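Local coordinates for protein taurocyamine kinase (Schistosoma mansoni, PDB 4WOD) that reversibly transfers a phosphate group between ATP and the guanidino compound taurocyamine, giving the phosphagen phosphotaurocyamine, at residues R121-R126 with R226-Q231; E584-R589 with Y627-P632. The protein carries 4 engineered substitutions. One frame throughout, in Å; residues are numbered along the deposited sequence.

Contact 1: residues R121-R126 with R226-Q231; sequences RVRLGR and RVISMQ
Val-122 and Ser-229 face each other as a hydrogen-bonded pair of two antiparallel strands in the middle of the eight-stranded sheet at the core of the phosphagen kinase catalytic domain. Four backbone bonds join the strands: Val-122 N gives to Ser-229 O at 2.9 Å and Ser-229 N returns one to Val-122 O, while Leu-124 and Val-227 exchange a second such pair, Val-227 N reaching Leu-124 O at 2.7 Å. CA-H groups add weaker contacts, such as Arg-123 CA to Val-227 O at 3.2 Å.

The apolar packing lies on the face of Val-122, Leu-124, Val-227 and Ser-229. There CD1 of Leu-124 rests 3.6 Å from CB of Val-227, the two side chains lying alongside and pointing the same way; branched aliphatic residues suit this side because helix 236-251 covers Val-122 and Val-227.

The other face is lined with arginines, consistent with its predicted role in ATP binding. Arg-121, CG anti to the backbone N (chi1 157°), extends from CG to NE and crosses Ile-228 obliquely, NE 3.6 Å from the CG2 methyl. Arg-123 and Arg-226 touch through their methylenes, CD to CD at 3.6 Å, and their guanidinium planes are turned 53° apart. Arg-123 NE and Arg-226 NH2 come within 4.0 Å, a crowding of positive charge that the salt bridge from Asp-223 to Arg-226 probably eases; Asn-271 accepts a hydrogen bond from Arg-123 NH2. Gly-125 fits beside Arg-226, since a CB there would collide with the guanidinium; as it is, Arg-226 NH2 stands 3.9 Å from Gly-125 CA.

Contact 2: residues E584-R589 with Y627-P632; sequences EEDHMR and YITCCP
Glu-585 meets the 627-632 loop at two points. Its backbone O lies 3.4 Å from CB of Cys-630, and its long side chain, with CG anti to the backbone N (chi1 -178°) and extended beyond, carries OE2 to 3.5 Å from CB of Cys-631. OE2 also accepts a hydrogen bond from a water.

Asp-586 follows with a carboxylate that binds one backbone N-H directly and is linked to another through water. OD1 takes the N-H of Cys-630 at 2.7 Å, a nearly straight bond (165° at the hydrogen) that arrives almost along the C-O axis. OD2 accepts from the same water, which receives the N-H of Cys-631 at 2.8 Å. An acid suits this place, since one oxygen binds the loop directly and the other through water, while CB of Thr-629 packs 3.5 Å from OD1. This loop of the phosphagen kinase fold carries Cys-631, the predicted active-site residue of the second repeat. Within the loop, Thr-629 OG1 donates to Cys-631 O at 2.7 Å.

Farther along, strand 588-595 begins. Arg-589, predicted to bind ATP, reaches Glu-584, brought near by the backbone turn, and NH2 makes a salt bridge with OE2 at 2.7 Å on the carboxylate's syn side.

Overall arrangement
The two contacts belong to different copies of the duplicated kinase: contact 1 to the first repeat, contact 2 to the second. Their centres are 51 Å apart, on opposite sides of the chain's centre, and their nearest atoms about 38 Å apart. They nevertheless sample related parts of one fold, for strands 225-232 and 588-595 occupy the same place in their two eight-stranded sheets. In contact 1 the side chain of Arg-226 is about 4 Å from the bound arginine, whose pocket includes Glu-222 and Cys-268. In contact 2 Glu-585 and Cys-631, the predicted active-site cysteine, hold the corresponding sequence positions of the second repeat, and Asp-586 lies about 6 Å, side chain to side chain, from Arg-486.

Contact 1: residues R121-R126 with R226-Q231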
ATOM      1  N   ARG A 121     -22.432  -3.243  12.315  1.00 19.45           N
ATOM      2  CA  ARG A 121     -22.110  -3.752  13.634  1.00 21.48           C
ATOM      3  C   ARG A 121     -21.278  -2.705  14.375  1.00 19.63           C
ATOM      4  O   ARG A 121     -20.443  -2.051  13.767  1.00 22.44           O
ATOM      5  CB  ARG A 121     -21.372  -5.097  13.477  1.00 25.35           C
ATOM      6  CG  ARG A 121     -20.481  -5.531  14.626  1.00 28.29           C
ATOM      7  CD  ARG A 121     -19.859  -6.913  14.329  1.00 36.50           C
ATOM      8  NE  ARG A 121     -18.929  -7.379  15.365  1.00 42.29           N
ATOM      9  CZ  ARG A 121     -17.740  -6.834  15.633  1.00 47.43           C
ATOM     10  NH1 ARG A 121     -17.298  -5.798  14.929  1.00 43.32           N
ATOM     11  NH2 ARG A 121     -16.975  -7.342  16.596  1.00 48.64           N
ATOM     12  N   VAL A 122     -21.541  -2.497  15.663  1.00 18.69           N
ATOM     13  CA  VAL A 122     -20.649  -1.678  16.490  1.00 19.93           C
ATOM     14  C   VAL A 122     -20.254  -2.451  17.766  1.00 20.54           C
ATOM     15  O   VAL A 122     -21.089  -3.063  18.446  1.00 18.74           O
ATOM     16  CB  VAL A 122     -21.272  -0.305  16.869  1.00 19.16           C
ATOM     17  CG1 VAL A 122     -20.234   0.582  17.541  1.00 18.21           C
ATOM     18  CG2 VAL A 122     -21.804   0.401  15.629  1.00 18.89           C
ATOM     19  N   ARG A 123     -18.960  -2.434  18.051  1.00 15.76           N
ATOM     20  CA  ARG A 123     -18.383  -3.204  19.139  1.00 21.23           C
ATOM     21  C   ARG A 123     -17.614  -2.300  20.092  1.00 16.38           C
ATOM     22  O   ARG A 123     -16.945  -1.362  19.654  1.00 18.06           O
ATOM     23  CB  ARG A 123     -17.448  -4.285  18.576  1.00 25.36           C
ATOM     24  CG  ARG A 123     -16.661  -5.068  19.629  1.00 30.18           C
ATOM     25  CD  ARG A 123     -15.226  -5.328  19.170  1.00 35.25           C
ATOM     26  NE  ARG A 123     -14.338  -4.219  19.524  1.00 34.91           N
ATOM     27  CZ  ARG A 123     -13.176  -3.972  18.927  1.00 31.45           C
ATOM     28  NH1 ARG A 123     -12.754  -4.748  17.935  1.00 29.91           N
ATOM     29  NH2 ARG A 123     -12.438  -2.937  19.319  1.00 32.59           N
ATOM     30  N   LEU A 124     -17.726  -2.573  21.390  1.00 17.21           N
ATOM     31  CA  LEU A 124     -16.830  -2.007  22.387  1.00 16.47           C
ATOM     32  C   LEU A 124     -16.453  -3.058  23.435  1.00 19.32           C
ATOM     33  O   LEU A 124     -17.031  -4.152  23.484  1.00 17.89           O
ATOM     34  CB  LEU A 124     -17.444  -0.780  23.072  1.00 16.27           C
ATOM     35  CG  LEU A 124     -18.823  -0.840  23.729  1.00 17.79           C
ATOM     36  CD1 LEU A 124     -18.837  -1.592  25.066  1.00 19.74           C
ATOM     37  CD2 LEU A 124     -19.351   0.588  23.892  1.00 15.05           C
ATOM     38  N   GLY A 125     -15.502  -2.691  24.282  1.00 18.99           N
ATOM     39  CA  GLY A 125     -15.004  -3.567  25.330  1.00 17.18           C
ATOM     40  C   GLY A 125     -14.815  -2.773  26.614  1.00 17.48           C
ATOM     41  O   GLY A 125     -14.704  -1.541  26.573  1.00 14.10           O
ATOM     42  N   ARG A 126     -14.801  -3.469  27.755  1.00 13.79           N
ATOM     43  CA  ARG A 126     -14.511  -2.842  29.035  1.00 12.24           C
ATOM     44  C   ARG A 126     -13.735  -3.779  29.948  1.00 16.50           C
ATOM     45  O   ARG A 126     -13.908  -5.001  29.906  1.00 17.32           O
ATOM     46  CB  ARG A 126     -15.795  -2.415  29.758  1.00 17.40           C
ATOM     47  CG  ARG A 126     -16.610  -1.327  29.056  1.00 17.07           C
ATOM     48  CD  ARG A 126     -15.883   0.013  29.076  1.00 15.10           C
ATOM     49  NE  ARG A 126     -16.745   1.130  28.677  1.00 14.68           N
ATOM     50  CZ  ARG A 126     -16.762   1.658  27.456  1.00 19.54           C
ATOM     51  NH1 ARG A 126     -15.976   1.148  26.503  1.00 15.36           N
ATOM     52  NH2 ARG A 126     -17.571   2.683  27.184  1.00 15.58           N
ATOM     53  N   ARG A 226     -17.046  -7.768  26.234  1.00 17.64           N
ATOM     54  CA  ARG A 226     -17.095  -7.257  24.875  1.00 18.18           C
ATOM     55  C   ARG A 226     -18.569  -7.146  24.507  1.00 16.28           C
ATOM     56  O   ARG A 226     -19.311  -8.128  24.588  1.00 21.04           O
ATOM     57  CB  ARG A 226     -16.335  -8.147  23.876  1.00 20.44           C
ATOM     58  CG  ARG A 226     -16.156  -7.428  22.540  1.00 27.64           C
ATOM     59  CD  ARG A 226     -15.163  -8.075  21.569  1.00 27.70           C
ATOM     60  NE  ARG A 226     -13.788  -8.272  22.058  1.00 29.18           N
ATOM     61  CZ  ARG A 226     -12.999  -7.357  22.632  1.00 37.34           C
ATOM     62  NH1 ARG A 226     -11.769  -7.707  22.988  1.00 39.83           N
ATOM     63  NH2 ARG A 226     -13.407  -6.113  22.881  1.00 30.04           N
ATOM     64  N   VAL A 227     -18.990  -5.939  24.161  1.00 14.46           N
ATOM     65  CA  VAL A 227     -20.381  -5.670  23.813  1.00 16.28           C
ATOM     66  C   VAL A 227     -20.504  -5.345  22.327  1.00 20.27           C
ATOM     67  O   VAL A 227     -19.756  -4.510  21.775  1.00 22.38           O
ATOM     68  CB  VAL A 227     -20.950  -4.523  24.657  1.00 19.91           C
ATOM     69  CG1 VAL A 227     -22.470  -4.474  24.530  1.00 18.86           C
ATOM     70  CG2 VAL A 227     -20.543  -4.694  26.119  1.00 17.57           C
ATOM     71  N   ILE A 228     -21.451  -6.015  21.682  1.00 18.01           N
ATOM     72  CA  ILE A 228     -21.647  -5.959  20.241  1.00 17.30           C
ATOM     73  C   ILE A 228     -23.123  -5.762  19.903  1.00 20.30           C
ATOM     74  O   ILE A 228     -23.970  -6.543  20.348  1.00 20.94           O
ATOM     75  CB  ILE A 228     -21.150  -7.251  19.580  1.00 19.72           C
ATOM     76  CG1 ILE A 228     -19.704  -7.536  20.021  1.00 20.91           C
ATOM     77  CG2 ILE A 228     -21.307  -7.189  18.059  1.00 21.63           C
ATOM     78  CD1 ILE A 228     -19.273  -8.955  19.838  1.00 26.71           C
ATOM     79  N   SER A 229     -23.416  -4.685  19.170  1.00 17.55           N
ATOM     80  CA  SER A 229     -24.734  -4.444  18.570  1.00 14.68           C
ATOM     81  C   SER A 229     -24.640  -4.720  17.062  1.00 17.79           C
ATOM     82  O   SER A 229     -23.662  -4.352  16.435  1.00 19.37           O
ATOM     83  CB  SER A 229     -25.187  -3.010  18.853  1.00 17.01           C
ATOM     84  OG  SER A 229     -26.465  -2.744  18.293  1.00 19.49           O
ATOM     85  N   MET A 230     -25.646  -5.339  16.472  1.00 15.53           N
ATOM     86  CA  MET A 230     -25.580  -5.708  15.092  1.00 19.42           C
ATOM     87  C   MET A 230     -26.942  -5.960  14.456  1.00 17.44           C
ATOM     88  O   MET A 230     -27.850  -6.276  15.112  1.00 20.38           O
ATOM     89  CB  MET A 230     -24.736  -6.933  14.933  1.00 20.93           C
ATOM     90  CG  MET A 230     -25.345  -8.190  15.464  1.00 20.18           C
ATOM     91  SD  MET A 230     -25.295  -8.342  17.224  1.00 65.67           S
ATOM     92  CE  MET A 230     -25.462 -10.093  17.484  1.00 46.10           C
ATOM     93  N   GLN A 231     -27.018  -5.788  13.166  1.00 19.77           N
ATOM     94  CA  GLN A 231     -28.235  -6.107  12.404  1.00 19.56           C
ATOM     95  C   GLN A 231     -27.952  -6.115  10.910  1.00 21.44           C
ATOM     96  O   GLN A 231     -26.974  -5.528  10.431  1.00 16.13           O
ATOM     97  CB  GLN A 231     -29.367  -5.117  12.715  1.00 19.46           C
ATOM     98  CG  GLN A 231     -29.066  -3.699  12.284  1.00 21.57           C
ATOM     99  CD  GLN A 231     -29.989  -2.678  12.933  1.00 23.29           C
ATOM    100  OE1 GLN A 231     -30.303  -2.773  14.121  1.00 26.04           O
ATOM    101  NE2 GLN A 231     -30.433  -1.698  12.148  1.00 22.65           N
TER

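Contact 2: residues E584-R589 with Y627-P632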
ATOM      1  N   GLU A 584       7.590  -3.439 -17.136  1.00 16.45           N
ATOM      2  CA  GLU A 584       7.541  -2.588 -15.944  1.00 21.66           C
ATOM      3  C   GLU A 584       6.631  -1.377 -16.210  1.00 21.26           C
ATOM      4  O   GLU A 584       5.407  -1.459 -16.023  1.00 21.31           O
ATOM      5  CB  GLU A 584       8.937  -2.128 -15.520  1.00 18.23           C
ATOM      6  CG  GLU A 584       8.921  -1.388 -14.203  1.00 25.06           C
ATOM      7  CD  GLU A 584      10.310  -1.131 -13.654  1.00 34.17           C
ATOM      8  OE1 GLU A 584      10.550  -1.493 -12.480  1.00 33.56           O
ATOM      9  OE2 GLU A 584      11.154  -0.571 -14.395  1.00 35.78           O
ATOM     10  N   GLU A 585       7.208  -0.264 -16.656  1.00 18.27           N
ATOM     11  CA  GLU A 585       6.377   0.882 -17.054  1.00 23.40           C
ATOM     12  C   GLU A 585       6.078   0.840 -18.544  1.00 22.59           C
ATOM     13  O   GLU A 585       4.962   1.136 -18.979  1.00 24.90           O
ATOM     14  CB  GLU A 585       7.045   2.207 -16.711  1.00 23.85           C
ATOM     15  CG  GLU A 585       6.196   3.420 -17.071  1.00 27.70           C
ATOM     16  CD  GLU A 585       6.859   4.724 -16.680  1.00 34.13           C
ATOM     17  OE1 GLU A 585       6.987   4.977 -15.465  1.00 46.71           O
ATOM     18  OE2 GLU A 585       7.259   5.492 -17.579  1.00 33.68           O
ATOM     19  N   ASP A 586       7.093   0.481 -19.323  1.00 18.22           N
ATOM     20  CA  ASP A 586       6.931   0.272 -20.747  1.00 15.83           C
ATOM     21  C   ASP A 586       7.011  -1.218 -20.987  1.00 19.92           C
ATOM     22  O   ASP A 586       7.558  -1.956 -20.131  1.00 13.95           O
ATOM     23  CB  ASP A 586       8.019   1.009 -21.546  1.00 17.97           C
ATOM     24  CG  ASP A 586       7.781   2.507 -21.626  1.00 21.13           C
ATOM     25  OD1 ASP A 586       6.638   2.910 -21.939  1.00 24.84           O
ATOM     26  OD2 ASP A 586       8.733   3.277 -21.393  1.00 21.74           O
ATOM     27  N   HIS A 587       6.510  -1.660 -22.146  1.00 13.27           N
ATOM     28  CA  HIS A 587       6.568  -3.072 -22.490  1.00 14.89           C
ATOM     29  C   HIS A 587       8.001  -3.574 -22.362  1.00 14.70           C
ATOM     30  O   HIS A 587       8.227  -4.685 -21.910  1.00 15.76           O
ATOM     31  CB  HIS A 587       6.047  -3.330 -23.900  1.00 15.01           C
ATOM     32  CG  HIS A 587       4.571  -3.102 -24.042  1.00 13.35           C
ATOM     33  ND1 HIS A 587       3.977  -2.774 -25.241  1.00 14.86           N
ATOM     34  CD2 HIS A 587       3.580  -3.116 -23.121  1.00 11.81           C
ATOM     35  CE1 HIS A 587       2.678  -2.604 -25.059  1.00 13.40           C
ATOM     36  NE2 HIS A 587       2.410  -2.814 -23.781  1.00 16.37           N
ATOM     37  N   MET A 588       8.945  -2.741 -22.770  1.00 13.78           N
ATOM     38  CA  MET A 588      10.371  -3.053 -22.599  1.00 16.04           C
ATOM     39  C   MET A 588      11.215  -1.838 -22.264  1.00 15.22           C
ATOM     40  O   MET A 588      10.977  -0.737 -22.763  1.00 17.64           O
ATOM     41  CB  MET A 588      10.945  -3.692 -23.862  1.00 13.70           C
ATOM     42  CG  MET A 588      10.482  -5.082 -24.173  1.00 16.57           C
ATOM     43  SD  MET A 588      11.278  -5.584 -25.743  1.00 28.46           S
ATOM     44  CE  MET A 588      10.407  -4.585 -26.928  1.00 21.08           C
ATOM     45  N   ARG A 589      12.221  -2.050 -21.421  1.00 16.01           N
ATOM     46  CA  ARG A 589      13.317  -1.108 -21.287  1.00 16.42           C
ATOM     47  C   ARG A 589      14.520  -1.933 -21.733  1.00 19.11           C
ATOM     48  O   ARG A 589      14.785  -2.978 -21.151  1.00 16.91           O
ATOM     49  CB  ARG A 589      13.459  -0.564 -19.846  1.00 21.03           C
ATOM     50  CG  ARG A 589      14.590   0.457 -19.678  1.00 24.23           C
ATOM     51  CD  ARG A 589      14.600   1.229 -18.325  1.00 33.85           C
ATOM     52  NE  ARG A 589      13.897   0.542 -17.234  1.00 42.95           N
ATOM     53  CZ  ARG A 589      14.487   0.066 -16.136  1.00 39.58           C
ATOM     54  NH1 ARG A 589      15.799   0.178 -15.975  1.00 43.61           N
ATOM     55  NH2 ARG A 589      13.771  -0.539 -15.198  1.00 45.79           N
ATOM     56  N   TYR A 627       9.121   7.041 -31.392  1.00 17.69           N
ATOM     57  CA  TYR A 627       8.728   5.854 -30.639  1.00 15.96           C
ATOM     58  C   TYR A 627       7.732   6.221 -29.538  1.00 16.27           C
ATOM     59  O   TYR A 627       7.896   7.206 -28.806  1.00 18.40           O
ATOM     60  CB  TYR A 627       9.954   5.097 -30.076  1.00 13.32           C
ATOM     61  CG  TYR A 627      10.665   4.341 -31.190  1.00 14.05           C
ATOM     62  CD1 TYR A 627      10.079   3.226 -31.769  1.00 14.60           C
ATOM     63  CD2 TYR A 627      11.876   4.786 -31.698  1.00 16.91           C
ATOM     64  CE1 TYR A 627      10.698   2.545 -32.803  1.00 16.68           C
ATOM     65  CE2 TYR A 627      12.509   4.125 -32.737  1.00 17.56           C
ATOM     66  CZ  TYR A 627      11.913   3.005 -33.286  1.00 18.26           C
ATOM     67  OH  TYR A 627      12.529   2.346 -34.324  1.00 22.28           O
ATOM     68  N   ILE A 628       6.662   5.445 -29.482  1.00 12.39           N
ATOM     69  CA  ILE A 628       5.607   5.642 -28.491  1.00 14.37           C
ATOM     70  C   ILE A 628       5.927   4.898 -27.206  1.00 16.09           C
ATOM     71  O   ILE A 628       6.380   3.750 -27.242  1.00 14.87           O
ATOM     72  CB  ILE A 628       4.251   5.171 -29.050  1.00 15.80           C
ATOM     73  CG1 ILE A 628       3.846   6.093 -30.199  1.00 19.77           C
ATOM     74  CG2 ILE A 628       3.169   5.125 -27.938  1.00 16.54           C
ATOM     75  CD1 ILE A 628       2.882   5.444 -31.149  1.00 28.64           C
ATOM     76  N   THR A 629       5.721   5.573 -26.079  1.00 15.71           N
ATOM     77  CA  THR A 629       5.974   5.022 -24.756  1.00 16.73           C
ATOM     78  C   THR A 629       4.812   5.391 -23.835  1.00 21.36           C
ATOM     79  O   THR A 629       4.016   6.298 -24.126  1.00 18.43           O
ATOM     80  CB  THR A 629       7.316   5.539 -24.142  1.00 20.44           C
ATOM     81  OG1 THR A 629       7.278   6.963 -23.992  1.00 16.62           O
ATOM     82  CG2 THR A 629       8.505   5.184 -25.039  1.00 19.98           C
ATOM     83  N   CYS A 630       4.716   4.674 -22.726  1.00 19.30           N
ATOM     84  CA  CYS A 630       3.685   4.938 -21.735  1.00 20.26           C
ATOM     85  C   CYS A 630       3.710   6.386 -21.223  1.00 16.95           C
ATOM     86  O   CYS A 630       2.691   7.076 -21.261  1.00 18.51           O
ATOM     87  CB  CYS A 630       3.833   3.949 -20.583  1.00 19.07           C
ATOM     88  SG  CYS A 630       2.683   4.184 -19.254  1.00 21.95           S
ATOM     89  N   CYS A 631       4.854   6.841 -20.721  1.00 17.19           N
ATOM     90  CA  CYS A 631       4.980   8.231 -20.302  1.00 18.05           C
ATOM     91  C   CYS A 631       5.357   9.121 -21.490  1.00 19.39           C
ATOM     92  O   CYS A 631       6.255   8.788 -22.266  1.00 19.80           O
ATOM     93  CB  CYS A 631       6.018   8.368 -19.175  1.00 23.19           C
ATOM     94  SG  CYS A 631       6.017   9.977 -18.353  1.00 23.55           S
ATOM     95  N   PRO A 632       4.658  10.253 -21.647  1.00 15.35           N
ATOM     96  CA  PRO A 632       4.955  11.184 -22.740  1.00 14.82           C
ATOM     97  C   PRO A 632       6.349  11.805 -22.602  1.00 15.98           C
ATOM     98  O   PRO A 632       6.858  12.359 -23.551  1.00 17.22           O
ATOM     99  CB  PRO A 632       3.861  12.248 -22.612  1.00 18.93           C
ATOM    100  CG  PRO A 632       2.784  11.613 -21.816  1.00 20.75           C
ATOM    101  CD  PRO A 632       3.464  10.656 -20.885  1.00 19.17           C
TER
HETATM  102  O   HOH W   1       7.330   5.563 -20.530  1.00 20.60           O